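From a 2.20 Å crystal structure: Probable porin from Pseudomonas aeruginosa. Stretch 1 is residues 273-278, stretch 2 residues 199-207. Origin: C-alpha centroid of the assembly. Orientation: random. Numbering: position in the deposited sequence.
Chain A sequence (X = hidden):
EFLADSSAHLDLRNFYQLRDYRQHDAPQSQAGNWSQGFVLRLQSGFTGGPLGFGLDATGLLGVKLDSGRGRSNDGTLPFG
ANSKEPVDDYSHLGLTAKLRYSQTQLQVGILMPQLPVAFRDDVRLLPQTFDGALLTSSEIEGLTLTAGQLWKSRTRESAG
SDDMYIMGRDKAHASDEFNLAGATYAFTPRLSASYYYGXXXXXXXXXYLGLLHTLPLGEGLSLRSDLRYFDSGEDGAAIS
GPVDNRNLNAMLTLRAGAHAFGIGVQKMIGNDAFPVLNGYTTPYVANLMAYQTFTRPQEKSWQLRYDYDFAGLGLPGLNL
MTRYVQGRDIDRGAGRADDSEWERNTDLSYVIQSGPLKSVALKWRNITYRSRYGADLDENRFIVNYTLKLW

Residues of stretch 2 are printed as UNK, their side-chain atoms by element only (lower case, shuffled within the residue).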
ATOM      1  N   ALA A 273      11.903 -14.039   3.393  1.00 27.22           N
ATOM      2  CA  ALA A 273      11.260 -12.754   3.589  1.00 28.05           C
ATOM      3  C   ALA A 273       9.766 -12.893   3.300  1.00 26.07           C
ATOM      4  O   ALA A 273       9.340 -13.827   2.638  1.00 25.49           O
ATOM      5  CB  ALA A 273      11.877 -11.704   2.664  1.00 25.02           C
ATOM      6  N   PHE A 274       8.977 -11.953   3.803  1.00 24.78           N
ATOM      7  CA  PHE A 274       7.558 -11.893   3.496  1.00 26.31           C
ATOM      8  C   PHE A 274       7.311 -11.699   1.990  1.00 25.56           C
ATOM      9  O   PHE A 274       7.768 -10.716   1.405  1.00 23.72           O
ATOM     10  CB  PHE A 274       6.909 -10.753   4.285  1.00 24.64           C
ATOM     11  CG  PHE A 274       5.431 -10.629   4.069  1.00 26.30           C
ATOM     12  CD1 PHE A 274       4.583 -11.702   4.355  1.00 22.01           C
ATOM     13  CD2 PHE A 274       4.881  -9.439   3.587  1.00 24.45           C
ATOM     14  CE1 PHE A 274       3.217 -11.598   4.169  1.00 22.91           C
ATOM     15  CE2 PHE A 274       3.504  -9.316   3.391  1.00 23.86           C
ATOM     16  CZ  PHE A 274       2.665 -10.397   3.686  1.00 25.43           C
ATOM     17  N   PRO A 275       6.587 -12.638   1.363  1.00 24.09           N
ATOM     18  CA  PRO A 275       6.302 -12.552  -0.078  1.00 27.30           C
ATOM     19  C   PRO A 275       5.301 -11.450  -0.412  1.00 27.09           C
ATOM     20  O   PRO A 275       4.211 -11.409   0.172  1.00 26.39           O
ATOM     21  CB  PRO A 275       5.693 -13.920  -0.398  1.00 26.90           C
ATOM     22  CG  PRO A 275       6.098 -14.812   0.766  1.00 28.36           C
ATOM     23  CD  PRO A 275       6.127 -13.911   1.944  1.00 25.46           C
ATOM     24  N   VAL A 276       5.690 -10.554  -1.317  1.00 26.20           N
ATOM     25  CA  VAL A 276       4.755  -9.631  -1.955  1.00 24.34           C
ATOM     26  C   VAL A 276       4.907  -9.759  -3.452  1.00 24.66           C
ATOM     27  O   VAL A 276       5.965 -10.179  -3.934  1.00 22.52           O
ATOM     28  CB  VAL A 276       5.007  -8.156  -1.549  1.00 30.24           C
ATOM     29  CG1 VAL A 276       4.502  -7.900  -0.143  1.00 30.62           C
ATOM     30  CG2 VAL A 276       6.500  -7.804  -1.658  1.00 30.00           C
ATOM     31  N   LEU A 277       3.859  -9.393  -4.189  1.00 23.81           N
ATOM     32  CA  LEU A 277       3.929  -9.320  -5.649  1.00 27.73           C
ATOM     33  C   LEU A 277       4.976  -8.298  -6.111  1.00 29.87           C
ATOM     34  O   LEU A 277       5.175  -7.266  -5.467  1.00 27.68           O
ATOM     35  CB  LEU A 277       2.560  -8.962  -6.239  1.00 28.58           C
ATOM     36  CG  LEU A 277       1.451  -9.998  -6.014  1.00 29.43           C
ATOM     37  CD1 LEU A 277       0.090  -9.482  -6.485  1.00 23.64           C
ATOM     38  CD2 LEU A 277       1.803 -11.309  -6.710  1.00 24.49           C
ATOM     39  N   ASN A 278       5.631  -8.590  -7.231  1.00 26.48           N
ATOM     40  CA  ASN A 278       6.633  -7.694  -7.809  1.00 31.15           C
ATOM     41  C   ASN A 278       6.024  -6.343  -8.188  1.00 31.48           C
ATOM     42  O   ASN A 278       4.805  -6.213  -8.319  1.00 30.93           O
ATOM     43  CB  ASN A 278       7.211  -8.320  -9.073  1.00 29.47           C
ATOM     44  CG  ASN A 278       6.169  -8.447 -10.150  1.00 30.57           C
ATOM     45  OD1 ASN A 278       5.233  -9.240 -10.027  1.00 27.41           O
ATOM     46  ND2 ASN A 278       6.278  -7.619 -11.183  1.00 28.91           N
ATOM     47  N   UNK A 199      -3.237 -16.328  -4.125  1.00 25.66           N
ATOM     48  CA  UNK A 199      -2.533 -17.422  -4.786  1.00 27.92           C
ATOM     49  C   UNK A 199      -1.944 -16.982  -6.105  1.00 23.11           C
ATOM     50  O   UNK A 199      -2.677 -16.748  -7.057  1.00 23.67           O
ATOM     51  o   UNK A 199      -4.931 -20.236  -6.995  1.00 30.68           O
ATOM     52  n   UNK A 199      -3.673 -21.961  -6.273  1.00 31.39           N
ATOM     53  c   UNK A 199      -2.857 -19.687  -5.922  1.00 26.14           C
ATOM     54  c   UNK A 199      -3.478 -18.592  -5.054  1.00 26.69           C
ATOM     55  c   UNK A 199      -3.909 -20.658  -6.454  1.00 34.22           C
ATOM     56  N   UNK A 200      -0.623 -16.877  -6.169  1.00 25.56           N
ATOM     57  CA  UNK A 200       0.043 -16.629  -7.438  1.00 23.30           C
ATOM     58  C   UNK A 200       0.270 -18.014  -8.004  1.00 23.09           C
ATOM     59  O   UNK A 200       1.164 -18.727  -7.544  1.00 24.00           O
ATOM     60  c   UNK A 200       1.234 -15.148  -9.626  1.00 25.58           C
ATOM     61  c   UNK A 200       1.388 -15.934  -7.236  1.00 23.47           C
ATOM     62  c   UNK A 200       1.796 -14.872  -8.262  1.00 26.78           C
ATOM     63  c   UNK A 200       3.315 -14.651  -8.301  1.00 26.72           C
ATOM     64  N   UNK A 201      -0.551 -18.393  -8.980  1.00 27.88           N
ATOM     65  CA  UNK A 201      -0.596 -19.769  -9.476  1.00 25.28           C
ATOM     66  C   UNK A 201       0.783 -20.337  -9.808  1.00 25.92           C
ATOM     67  O   UNK A 201       1.559 -19.727 -10.535  1.00 27.54           O
ATOM     68  c   UNK A 201      -2.628 -21.462 -12.337  1.00 44.85           C
ATOM     69  c   UNK A 201      -3.152 -22.898 -12.546  1.00 50.59           C
ATOM     70  c   UNK A 201      -1.887 -21.336 -11.015  1.00 36.05           C
ATOM     71  c   UNK A 201      -1.500 -19.881 -10.700  1.00 28.04           C
ATOM     72  n   UNK A 201      -2.074 -23.927 -12.416  1.00 49.19           N
ATOM     73  N   UNK A 202       1.070 -21.506  -9.254  1.00 26.32           N
ATOM     74  CA  UNK A 202       2.370 -22.167  -9.402  1.00 28.91           C
ATOM     75  C   UNK A 202       3.575 -21.517  -8.725  1.00 26.41           C
ATOM     76  O   UNK A 202       4.697 -21.984  -8.891  1.00 27.80           O
ATOM     77  c   UNK A 202       1.877 -23.586 -11.408  1.00 35.20           C
ATOM     78  o   UNK A 202       1.609 -24.520 -10.610  1.00 31.27           O
ATOM     79  c   UNK A 202       2.680 -22.440 -10.872  1.00 26.54           C
ATOM     80  o   UNK A 202       1.504 -23.537 -12.603  1.00 34.53           O
ATOM     81  N   UNK A 203       3.355 -20.466  -7.950  1.00 27.70           N
ATOM     82  CA  UNK A 203       4.467 -19.822  -7.252  1.00 27.72           C
ATOM     83  C   UNK A 203       4.274 -19.808  -5.733  1.00 24.90           C
ATOM     84  O   UNK A 203       5.056 -20.420  -5.004  1.00 27.26           O
ATOM     85  c   UNK A 203       5.786 -17.664  -6.940  1.00 22.01           C
ATOM     86  c   UNK A 203       4.742 -18.405  -7.806  1.00 25.45           C
ATOM     87  c   UNK A 203       5.419 -17.192  -9.962  1.00 23.01           C
ATOM     88  c   UNK A 203       5.206 -18.519  -9.251  1.00 24.04           C
ATOM     89  N   UNK A 204       3.226 -19.136  -5.260  1.00 22.15           N
ATOM     90  CA  UNK A 204       2.937 -19.118  -3.828  1.00 23.34           C
ATOM     91  C   UNK A 204       1.454 -18.976  -3.476  1.00 21.98           C
ATOM     92  O   UNK A 204       0.635 -18.566  -4.303  1.00 22.71           O
ATOM     93  c   UNK A 204       3.273 -16.623  -3.209  1.00 27.72           C
ATOM     94  c   UNK A 204       3.604 -15.827  -4.306  1.00 21.80           C
ATOM     95  c   UNK A 204       2.370 -13.994  -3.389  1.00 26.01           C
ATOM     96  c   UNK A 204       3.167 -14.516  -4.396  1.00 22.56           C
ATOM     97  c   UNK A 204       2.474 -16.069  -2.212  1.00 22.83           C
ATOM     98  o   UNK A 204       1.927 -12.700  -3.472  1.00 26.37           O
ATOM     99  c   UNK A 204       3.780 -18.056  -3.099  1.00 25.27           C
ATOM    100  c   UNK A 204       2.027 -14.759  -2.297  1.00 24.56           C
ATOM    101  N   UNK A 205       1.152 -19.341  -2.234  1.00 23.52           N
ATOM    102  CA  UNK A 205      -0.167 -19.218  -1.603  1.00 28.08           C
ATOM    103  C   UNK A 205       0.026 -18.429  -0.317  1.00 24.22           C
ATOM    104  O   UNK A 205       1.014 -18.618   0.373  1.00 23.90           O
ATOM    105  n   UNK A 205      -3.246 -25.331  -3.655  1.00 42.61           N
ATOM    106  n   UNK A 205      -1.937 -23.782  -2.589  1.00 41.28           N
ATOM    107  n   UNK A 205      -3.929 -24.462  -1.642  1.00 41.61           N
ATOM    108  c   UNK A 205      -1.599 -22.839  -1.532  1.00 34.88           C
ATOM    109  c   UNK A 205      -3.039 -24.525  -2.625  1.00 44.27           C
ATOM    110  c   UNK A 205      -1.223 -21.490  -2.171  1.00 37.54           C
ATOM    111  c   UNK A 205      -0.673 -20.591  -1.139  1.00 28.81           C
ATOM    112  N   UNK A 206      -0.950 -17.612   0.047  1.00 24.15           N
ATOM    113  CA  UNK A 206      -0.826 -16.799   1.242  1.00 26.95           C
ATOM    114  C   UNK A 206      -2.171 -16.640   1.948  1.00 26.81           C
ATOM    115  O   UNK A 206      -3.157 -16.218   1.336  1.00 28.38           O
ATOM    116  n   UNK A 206       2.128 -13.382   1.729  1.00 25.21           N
ATOM    117  c   UNK A 206      -0.003 -14.515   2.004  1.00 26.18           C
ATOM    118  o   UNK A 206       0.261 -12.326   1.088  1.00 25.08           O
ATOM    119  c   UNK A 206      -0.278 -15.434   0.852  1.00 23.29           C
ATOM    120  c   UNK A 206       0.811 -13.305   1.567  1.00 26.07           C
ATOM    121  N   UNK A 207      -2.203 -16.968   3.233  1.00 26.06           N
ATOM    122  CA  UNK A 207      -3.411 -16.804   4.035  1.00 29.18           C
ATOM    123  C   UNK A 207      -3.207 -15.622   4.946  1.00 24.92           C
ATOM    124  O   UNK A 207      -2.135 -15.463   5.513  1.00 27.38           O
ATOM    125  c   UNK A 207      -3.702 -18.044   4.899  1.00 28.53           C
ATOM    126  c   UNK A 207      -3.169 -20.231   3.605  1.00 26.84           C
ATOM    127  c   UNK A 207      -5.224 -20.786   3.075  1.00 34.07           C
ATOM    128  c   UNK A 207      -3.993 -19.283   4.110  1.00 32.74           C
ATOM    129  n   UNK A 207      -5.273 -19.660   3.762  1.00 31.22           N
ATOM    130  n   UNK A 207      -3.958 -21.148   2.959  1.00 36.56           N
TER
HETATM  131  O   HOH W   1       1.562 -10.022   0.573  1.00 25.52           O

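Position 199 carries three carbons in a row, the third bearing one oxygen and one nitrogen, and the group is out of reach of stretch 1. An amide on a two-methylene stem makes it Gln199.

Position 200 has four carbons, forked at the second; the fork carbon lies 3.9 Å from Leu277 CD2. An unbranched first carbon followed by a fork identifies leucine, Leu200, whose CA-to-CB bond points toward stretch 1. The contact is an apolar one between two buried side chains.

At 201 four carbons run in line to a terminal nitrogen, exposed and out of reach of stretch 1: the signature of Lys201. Position 202 has two carbons, the second carrying two oxygens, and touches nothing on stretch 1; a short carboxylate makes it Asp202. Its OD2 forms a long salt bridge of 3.6 Å with Lys201 NZ. Position 203 again has four carbons, but the fork is at the first and one arm is two carbons long; it makes no contact with stretch 1. The branching gives Ile203. The turn here is held by backbone hydrogen bonds, Ile203 N to Leu200 O at 2.8 Å among them.

Position 204 shows one carbon, then a six-carbon ring bearing an oxygen. Pro275 CB sits over one face of the ring, 4.2 Å from its nearest ring carbon, whereas Leu277 CD2 lies at the edge near the ring plane, 3.5 Å from the ring's oxygen. This is Tyr204; the ring carbon nearest Pro275 CB is CE2, and Leu277 CD2 is also 4.2 Å from Tyr204 CE1.

Position 205 has three carbons, a nitrogen, then a carbon with two further nitrogens, all out of reach of stretch 1; the guanidinium group makes it Arg205. Position 206 repeats the pattern of three carbons ending in one oxygen and one nitrogen. The nitrogen lies 3.3 Å from Pro275 O and 3.2 Å from Phe274 CE1, oblique to that ring. This is Gln206, and its NE2 donates a hydrogen bond to Pro275 O with an N-H...O angle of 158°. Position 207 has one carbon and a five-membered ring of three carbons and two nitrogens, also out of reach: His207.

The contact follows the alternation of the strand: Tyr204 and Gln206 point toward stretch 1, while Arg205 and His207 do not reach it. Stretch 1 has no regular secondary structure. The two stretches bury 269 Å², both sides summed; the apolar contacts are between side chains, and the direct hydrogen bond runs from a side chain to a backbone carbonyl. Leu277 bridges Leu200 and Tyr204, and Pro275 CB packs over one face of the Tyr204 ring. Water 1 lies within hydrogen-bonding distance of both polar partners, its O 2.7 Å from Gln206 OE1 and 3.0 Å from Pro275 O, beside the direct bond.

Stretch 2 (199-207) QLKDIYRQH
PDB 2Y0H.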